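Local coordinates for protein putative kinase (Chloroflexus aurantiacus, PDB 2RHM) that is of unknown function but, with its P-loop NTPase fold, is thought to be a kinase that probably binds a nucleoside triphosphate and transfers a phosphate from it, at residues P5-V10 with T72-G77; Q108-A113 with I153-L158. One frame throughout, in Å; residues are numbered along the deposited sequence.

Contact 1: residues P5-V10 with T72-G77; sequences PALIIV and TILQSG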
ATOM      1  N   PRO B   5      -4.594  16.350  -5.592  1.00 22.41           N
ATOM      2  CA  PRO B   5      -5.420  15.416  -4.832  1.00 23.17           C
ATOM      3  C   PRO B   5      -5.516  15.754  -3.366  1.00 23.83           C
ATOM      4  O   PRO B   5      -4.640  16.438  -2.832  1.00 23.25           O
ATOM      5  CB  PRO B   5      -4.684  14.093  -5.005  1.00 23.15           C
ATOM      6  CG  PRO B   5      -3.290  14.471  -5.196  1.00 23.16           C
ATOM      7  CD  PRO B   5      -3.330  15.722  -6.016  1.00 22.61           C
ATOM      8  N   ALA B   6      -6.575  15.284  -2.716  1.00 23.49           N
ATOM      9  CA  ALA B   6      -6.729  15.483  -1.283  1.00 24.20           C
ATOM     10  C   ALA B   6      -6.104  14.338  -0.525  1.00 25.69           C
ATOM     11  O   ALA B   6      -6.134  13.187  -0.972  1.00 24.48           O
ATOM     12  CB  ALA B   6      -8.207  15.602  -0.898  1.00 23.39           C
ATOM     13  N   LEU B   7      -5.528  14.661   0.634  1.00 26.85           N
ATOM     14  CA  LEU B   7      -5.019  13.649   1.544  1.00 23.27           C
ATOM     15  C   LEU B   7      -5.801  13.824   2.838  1.00 23.76           C
ATOM     16  O   LEU B   7      -5.701  14.867   3.477  1.00 24.95           O
ATOM     17  CB  LEU B   7      -3.521  13.817   1.790  1.00 22.10           C
ATOM     18  CG  LEU B   7      -2.937  12.936   2.905  1.00 21.53           C
ATOM     19  CD1 LEU B   7      -3.255  11.476   2.657  1.00 26.47           C
ATOM     20  CD2 LEU B   7      -1.422  13.113   3.052  1.00 26.38           C
ATOM     21  N   ILE B   8      -6.621  12.826   3.171  1.00 23.18           N
ATOM     22  CA  ILE B   8      -7.474  12.875   4.346  1.00 22.45           C
ATOM     23  C   ILE B   8      -6.785  12.105   5.447  1.00 23.22           C
ATOM     24  O   ILE B   8      -6.600  10.898   5.334  1.00 24.37           O
ATOM     25  CB  ILE B   8      -8.884  12.299   4.045  1.00 24.90           C
ATOM     26  CG1 ILE B   8      -9.533  13.108   2.902  1.00 27.39           C
ATOM     27  CG2 ILE B   8      -9.738  12.314   5.298  1.00 24.58           C
ATOM     28  CD1 ILE B   8     -10.566  12.334   2.158  1.00 34.51           C
ATOM     29  N   ILE B   9      -6.388  12.829   6.492  1.00 22.02           N
ATOM     30  CA  ILE B   9      -5.674  12.259   7.604  1.00 22.54           C
ATOM     31  C   ILE B   9      -6.643  12.042   8.754  1.00 22.84           C
ATOM     32  O   ILE B   9      -7.264  12.984   9.238  1.00 23.34           O
ATOM     33  CB  ILE B   9      -4.519  13.183   8.067  1.00 24.30           C
ATOM     34  CG1 ILE B   9      -3.494  13.367   6.938  1.00 28.39           C
ATOM     35  CG2 ILE B   9      -3.854  12.659   9.350  1.00 26.18           C
ATOM     36  CD1 ILE B   9      -3.711  14.641   6.133  1.00 38.79           C
ATOM     37  N   VAL B  10      -6.788  10.790   9.153  1.00 21.14           N
ATOM     38  CA  VAL B  10      -7.591  10.446  10.319  1.00 22.30           C
ATOM     39  C   VAL B  10      -6.679  10.007  11.437  1.00 23.74           C
ATOM     40  O   VAL B  10      -5.969   9.005  11.322  1.00 23.09           O
ATOM     41  CB  VAL B  10      -8.630   9.355  10.030  1.00 23.89           C
ATOM     42  CG1 VAL B  10      -9.514   9.147  11.234  1.00 26.99           C
ATOM     43  CG2 VAL B  10      -9.475   9.733   8.825  1.00 25.33           C
ATOM     44  N   THR B  72       2.637   7.005  -4.277  1.00 23.31           N
ATOM     45  CA  THR B  72       2.307   6.580  -5.636  1.00 23.91           C
ATOM     46  C   THR B  72       0.828   6.841  -5.975  1.00 22.39           C
ATOM     47  O   THR B  72       0.499   7.114  -7.115  1.00 22.70           O
ATOM     48  CB  THR B  72       2.735   5.121  -5.932  1.00 24.30           C
ATOM     49  OG1 THR B  72       2.636   4.876  -7.345  1.00 22.83           O
ATOM     50  CG2 THR B  72       1.885   4.108  -5.150  1.00 29.01           C
ATOM     51  N   ILE B  73      -0.052   6.768  -4.980  1.00 21.25           N
ATOM     52  CA  ILE B  73      -1.480   7.065  -5.193  1.00 22.28           C
ATOM     53  C   ILE B  73      -1.670   8.553  -5.464  1.00 23.19           C
ATOM     54  O   ILE B  73      -2.359   8.953  -6.419  1.00 20.95           O
ATOM     55  CB  ILE B  73      -2.322   6.620  -3.975  1.00 22.63           C
ATOM     56  CG1 ILE B  73      -2.258   5.099  -3.823  1.00 21.54           C
ATOM     57  CG2 ILE B  73      -3.764   7.051  -4.118  1.00 24.68           C
ATOM     58  CD1 ILE B  73      -2.903   4.588  -2.605  1.00 21.98           C
ATOM     59  N   LEU B  74      -1.049   9.377  -4.630  1.00 22.64           N
ATOM     60  CA  LEU B  74      -1.128  10.831  -4.803  1.00 23.24           C
ATOM     61  C   LEU B  74      -0.522  11.300  -6.121  1.00 23.80           C
ATOM     62  O   LEU B  74      -1.071  12.213  -6.774  1.00 22.22           O
ATOM     63  CB  LEU B  74      -0.469  11.549  -3.618  1.00 22.72           C
ATOM     64  CG  LEU B  74      -1.212  11.420  -2.279  1.00 27.87           C
ATOM     65  CD1 LEU B  74      -0.395  11.993  -1.148  1.00 25.07           C
ATOM     66  CD2 LEU B  74      -2.566  12.126  -2.338  1.00 26.14           C
ATOM     67  N   GLN B  75       0.594  10.678  -6.522  1.00 24.67           N
ATOM     68  CA  GLN B  75       1.255  11.011  -7.787  1.00 25.35           C
ATOM     69  C   GLN B  75       0.365  10.718  -9.011  1.00 24.97           C
ATOM     70  O   GLN B  75       0.512  11.361 -10.043  1.00 27.17           O
ATOM     71  CB  GLN B  75       2.587  10.283  -7.888  1.00 25.43           C
ATOM     72  CG  GLN B  75       3.662  10.883  -6.982  1.00 26.44           C
ATOM     73  CD  GLN B  75       4.902   9.997  -6.791  1.00 29.86           C
ATOM     74  OE1 GLN B  75       4.919   8.823  -7.164  1.00 29.49           O
ATOM     75  NE2 GLN B  75       5.936  10.566  -6.197  1.00 32.53           N
ATOM     76  N   SER B  76      -0.566   9.768  -8.885  1.00 25.14           N
ATOM     77  CA  SER B  76      -1.524   9.454  -9.958  1.00 22.98           C
ATOM     78  C   SER B  76      -2.709  10.437  -9.998  1.00 22.73           C
ATOM     79  O   SER B  76      -3.527  10.401 -10.918  1.00 22.61           O
ATOM     80  CB  SER B  76      -2.062   8.026  -9.793  1.00 23.62           C
ATOM     81  OG  SER B  76      -3.068   7.976  -8.793  1.00 25.27           O
ATOM     82  N   GLY B  77      -2.801  11.302  -8.992  1.00 22.27           N
ATOM     83  CA  GLY B  77      -3.850  12.323  -8.909  1.00 23.78           C
ATOM     84  C   GLY B  77      -5.079  11.895  -8.137  1.00 24.86           C
ATOM     85  O   GLY B  77      -6.090  12.598  -8.139  1.00 25.08           O
TER
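The ring of Pro5 rests against the C-terminal end of helix 52-75, meeting Leu74 and, just past the helix, Gly77. Its CG makes the closest approach: it lies 3.5 Å from the backbone O of Leu74 and 3.8 Å from CD2 of the same leucine, so one ring carbon meets both the main chain and the side chain of that residue. CB of Pro5 sits beside the same methyl and lies 3.7 Å from Gly77 O. No hydrogen bond joins the two segments; the contact is van der Waals throughout. Leu74 turns its CG anti to its own carbonyl carbon (chi1 -69°), and from there CD2 reaches Pro5 and also passes 4.0 Å from Ala6 O. The other branch, CD1, comes only to 4.5 Å from CD2 of Leu7, a loose contact. Pro5 is the residue just ahead of strand 6-12, the central strand of the parallel sheet of this P-loop NTPase fold, so the end of a flanking helix is packed over the start of that strand. The helix terminus is a Schellman motif: Gly77 has a positive phi of 93°, and its N donates to Leu74 O at 3.0 Å, the same carbonyl oxygen that Pro5 CG approaches. Ser76 OG bonds to Ile73 O at 2.7 Å, adding a side-chain tie inside this final turn. Farther out, Leu80 of the adjacent strand and Leu98 of helix 88-101 both pack on Leu7 and Leu74, while Ile73 meets Ile73 of the second subunit.

Contact 2: residues Q108-A113 with I153-L158; sequences QIRCVA and IPPLPL
Gln108 and Arg110 reach from strand 105-112 of the parallel P-loop NTPase sheet to the irregular chain 153-158, each gripping the backbone of that segment in a different way. The Gln108 amide meets the main chain of Leu156 edge-on and forms a two-bond ring with it: OE1 accepts from Leu156 N at 2.8 Å, and NE2 donates to Leu156 O, also at 2.8 Å. Both donors lie in the plane of the carbonyl they meet, on a lone pair, and the paired bonds fix the rotation of the amide. CG anti to the backbone N (chi1 -171°) starts an extended chain that carries the amide across, with OE1 also 3.6 Å from Pro155 CB. Arg110 approaches Ile153 alongside, the two side chains running past each other in opposite directions, and Arg110 CD touches Ile153 CG2 at 3.7 Å. The Arg110 chain bends at chi3 (61°), and NH1 donates to Ile153 O at 3.0 Å in a nearly straight bond (170° at the hydrogen). That oxygen sits at the guanidinium edge, although NH1 is tilted from the carbonyl plane; NE bonds to Thr164 on the next strand. Beside this pair, one water donates to Cys111 O at 2.8 Å and accepts from Ile153 N at 3.1 Å.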
ATOM      1  N   GLN B 108      -8.034  17.033   7.828  1.00 21.16           N
ATOM      2  CA  GLN B 108      -7.702  16.239   9.001  1.00 21.08           C
ATOM      3  C   GLN B 108      -8.878  16.053   9.945  1.00 21.61           C
ATOM      4  O   GLN B 108      -9.633  17.002  10.213  1.00 22.63           O
ATOM      5  CB  GLN B 108      -6.507  16.852   9.757  1.00 23.23           C
ATOM      6  CG  GLN B 108      -5.954  15.957  10.867  1.00 25.78           C
ATOM      7  CD  GLN B 108      -4.638  16.467  11.491  1.00 23.16           C
ATOM      8  OE1 GLN B 108      -4.056  15.787  12.337  1.00 24.45           O
ATOM      9  NE2 GLN B 108      -4.169  17.645  11.069  1.00 23.58           N
ATOM     10  N   ILE B 109      -9.080  14.806  10.346  1.00 23.45           N
ATOM     11  CA  ILE B 109     -10.089  14.440  11.350  1.00 22.12           C
ATOM     12  C   ILE B 109      -9.383  13.791  12.535  1.00 23.32           C
ATOM     13  O   ILE B 109      -8.624  12.814  12.380  1.00 24.83           O
ATOM     14  CB  ILE B 109     -11.157  13.489  10.799  1.00 24.27           C
ATOM     15  CG1 ILE B 109     -11.815  14.093   9.569  1.00 27.12           C
ATOM     16  CG2 ILE B 109     -12.212  13.205  11.867  1.00 24.79           C
ATOM     17  CD1 ILE B 109     -12.814  13.233   8.952  1.00 34.88           C
ATOM     18  N   ARG B 110      -9.596  14.374  13.709  1.00 22.66           N
ATOM     19  CA  ARG B 110      -9.007  13.882  14.931  1.00 22.99           C
ATOM     20  C   ARG B 110     -10.105  13.280  15.795  1.00 25.12           C
ATOM     21  O   ARG B 110     -11.106  13.924  16.075  1.00 25.78           O
ATOM     22  CB  ARG B 110      -8.291  14.978  15.712  1.00 25.38           C
ATOM     23  CG  ARG B 110      -7.861  14.469  17.073  1.00 31.51           C
ATOM     24  CD  ARG B 110      -7.215  15.503  17.916  1.00 27.78           C
ATOM     25  NE  ARG B 110      -8.094  16.630  18.213  1.00 29.72           N
ATOM     26  CZ  ARG B 110      -7.834  17.531  19.148  1.00 28.22           C
ATOM     27  NH1 ARG B 110      -6.743  17.425  19.883  1.00 26.06           N
ATOM     28  NH2 ARG B 110      -8.675  18.536  19.367  1.00 33.82           N
ATOM     29  N   CYS B 111      -9.923  12.023  16.184  1.00 24.40           N
ATOM     30  CA  CYS B 111     -10.875  11.366  17.054  1.00 25.84           C
ATOM     31  C   CYS B 111     -10.392  11.438  18.480  1.00 24.68           C
ATOM     32  O   CYS B 111      -9.205  11.322  18.723  1.00 24.18           O
ATOM     33  CB  CYS B 111     -11.029   9.906  16.655  1.00 25.68           C
ATOM     34  SG  CYS B 111     -11.627   9.713  14.986  1.00 29.50           S
ATOM     35  N   VAL B 112     -11.324  11.622  19.412  1.00 24.04           N
ATOM     36  CA  VAL B 112     -11.005  11.710  20.824  1.00 24.13           C
ATOM     37  C   VAL B 112     -12.110  10.984  21.608  1.00 24.00           C
ATOM     38  O   VAL B 112     -13.188  10.741  21.083  1.00 23.29           O
ATOM     39  CB  VAL B 112     -10.896  13.195  21.295  1.00 26.97           C
ATOM     40  CG1 VAL B 112      -9.782  13.947  20.538  1.00 23.86           C
ATOM     41  CG2 VAL B 112     -12.228  13.918  21.147  1.00 28.49           C
ATOM     42  N   ALA B 113     -11.812  10.591  22.838  1.00 24.07           N
ATOM     43  CA  ALA B 113     -12.830  10.033  23.736  1.00 24.19           C
ATOM     44  C   ALA B 113     -12.325  10.054  25.157  1.00 24.98           C
ATOM     45  O   ALA B 113     -11.126  10.192  25.400  1.00 25.12           O
ATOM     46  CB  ALA B 113     -13.203   8.640  23.346  1.00 25.61           C
ATOM     47  N   ILE B 153      -5.061  13.474  21.499  1.00 25.21           N
ATOM     48  CA  ILE B 153      -3.861  13.455  20.687  1.00 24.09           C
ATOM     49  C   ILE B 153      -3.676  14.806  20.013  1.00 24.36           C
ATOM     50  O   ILE B 153      -4.638  15.392  19.492  1.00 24.87           O
ATOM     51  CB  ILE B 153      -3.899  12.339  19.607  1.00 23.53           C
ATOM     52  CG1 ILE B 153      -2.502  12.012  19.111  1.00 24.12           C
ATOM     53  CG2 ILE B 153      -4.767  12.727  18.438  1.00 22.96           C
ATOM     54  CD1 ILE B 153      -2.447  10.755  18.261  1.00 31.48           C
ATOM     55  N   PRO B 154      -2.450  15.334  20.023  1.00 24.69           N
ATOM     56  CA  PRO B 154      -2.253  16.555  19.247  1.00 24.40           C
ATOM     57  C   PRO B 154      -2.362  16.299  17.734  1.00 23.60           C
ATOM     58  O   PRO B 154      -1.797  15.330  17.228  1.00 23.43           O
ATOM     59  CB  PRO B 154      -0.825  16.977  19.626  1.00 25.24           C
ATOM     60  CG  PRO B 154      -0.573  16.284  20.946  1.00 25.78           C
ATOM     61  CD  PRO B 154      -1.234  14.961  20.761  1.00 26.23           C
ATOM     62  N   PRO B 155      -3.059  17.181  17.004  1.00 24.03           N
ATOM     63  CA  PRO B 155      -3.204  16.953  15.581  1.00 23.50           C
ATOM     64  C   PRO B 155      -1.940  17.340  14.823  1.00 22.67           C
ATOM     65  O   PRO B 155      -1.099  18.100  15.348  1.00 23.00           O
ATOM     66  CB  PRO B 155      -4.370  17.867  15.200  1.00 26.12           C
ATOM     67  CG  PRO B 155      -4.349  18.950  16.190  1.00 26.37           C
ATOM     68  CD  PRO B 155      -3.726  18.422  17.439  1.00 25.66           C
ATOM     69  N   LEU B 156      -1.796  16.874  13.578  1.00 23.47           N
ATOM     70  CA  LEU B 156      -0.610  17.263  12.820  1.00 23.54           C
ATOM     71  C   LEU B 156      -0.776  18.701  12.338  1.00 23.55           C
ATOM     72  O   LEU B 156      -1.837  19.077  11.864  1.00 23.00           O
ATOM     73  CB  LEU B 156      -0.325  16.339  11.656  1.00 23.42           C
ATOM     74  CG  LEU B 156      -0.103  14.865  11.990  1.00 22.12           C
ATOM     75  CD1 LEU B 156       0.159  14.056  10.750  1.00 23.61           C
ATOM     76  CD2 LEU B 156       1.036  14.714  12.982  1.00 20.56           C
ATOM     77  N   PRO B 157       0.282  19.498  12.432  1.00 25.94           N
ATOM     78  CA  PRO B 157       0.168  20.893  12.022  1.00 21.80           C
ATOM     79  C   PRO B 157       0.351  21.071  10.501  1.00 25.40           C
ATOM     80  O   PRO B 157       1.324  21.681  10.057  1.00 26.55           O
ATOM     81  CB  PRO B 157       1.307  21.561  12.793  1.00 23.72           C
ATOM     82  CG  PRO B 157       2.312  20.529  12.927  1.00 22.47           C
ATOM     83  CD  PRO B 157       1.627  19.191  12.941  1.00 22.07           C
ATOM     84  N   LEU B 158      -0.616  20.576   9.726  1.00 26.26           N
ATOM     85  CA  LEU B 158      -0.500  20.492   8.265  1.00 26.77           C
ATOM     86  C   LEU B 158      -1.130  21.673   7.533  1.00 25.25           C
ATOM     87  O   LEU B 158      -0.924  21.854   6.326  1.00 26.91           O
ATOM     88  CB  LEU B 158      -1.217  19.221   7.794  1.00 28.91           C
ATOM     89  CG  LEU B 158      -0.729  17.887   8.351  1.00 34.39           C
ATOM     90  CD1 LEU B 158      -1.535  16.767   7.758  1.00 37.35           C
ATOM     91  CD2 LEU B 158       0.749  17.691   8.061  1.00 40.95           C
TER
HETATM   92  O   HOH W   1      -7.168  11.321  20.673  1.00 21.04           O

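In the fold
Contacts 1 and 2 use neighbouring strands of one parallel sheet, and their centres lie 18 Å apart. Strand 6-12 joins them directly: Ile9 O is 2.8 Å from Ile109 N, a probable backbone hydrogen bond, and Ile9 CD1 packs on Leu158 CD1 at 3.4 Å. Contact 1 closes before contact 2 opens along the chain, and its centre lies about 15 Å from the centre of the chain, against about 9 Å for contact 2. Contact 2 is near the presumed nucleotide site: the side chain of Ile153 touches His13 in the probable Walker A loop that follows strand 6-12, and lies about 11 Å from the bound benzoic acid, whose pocket includes Pro14 and Ala15.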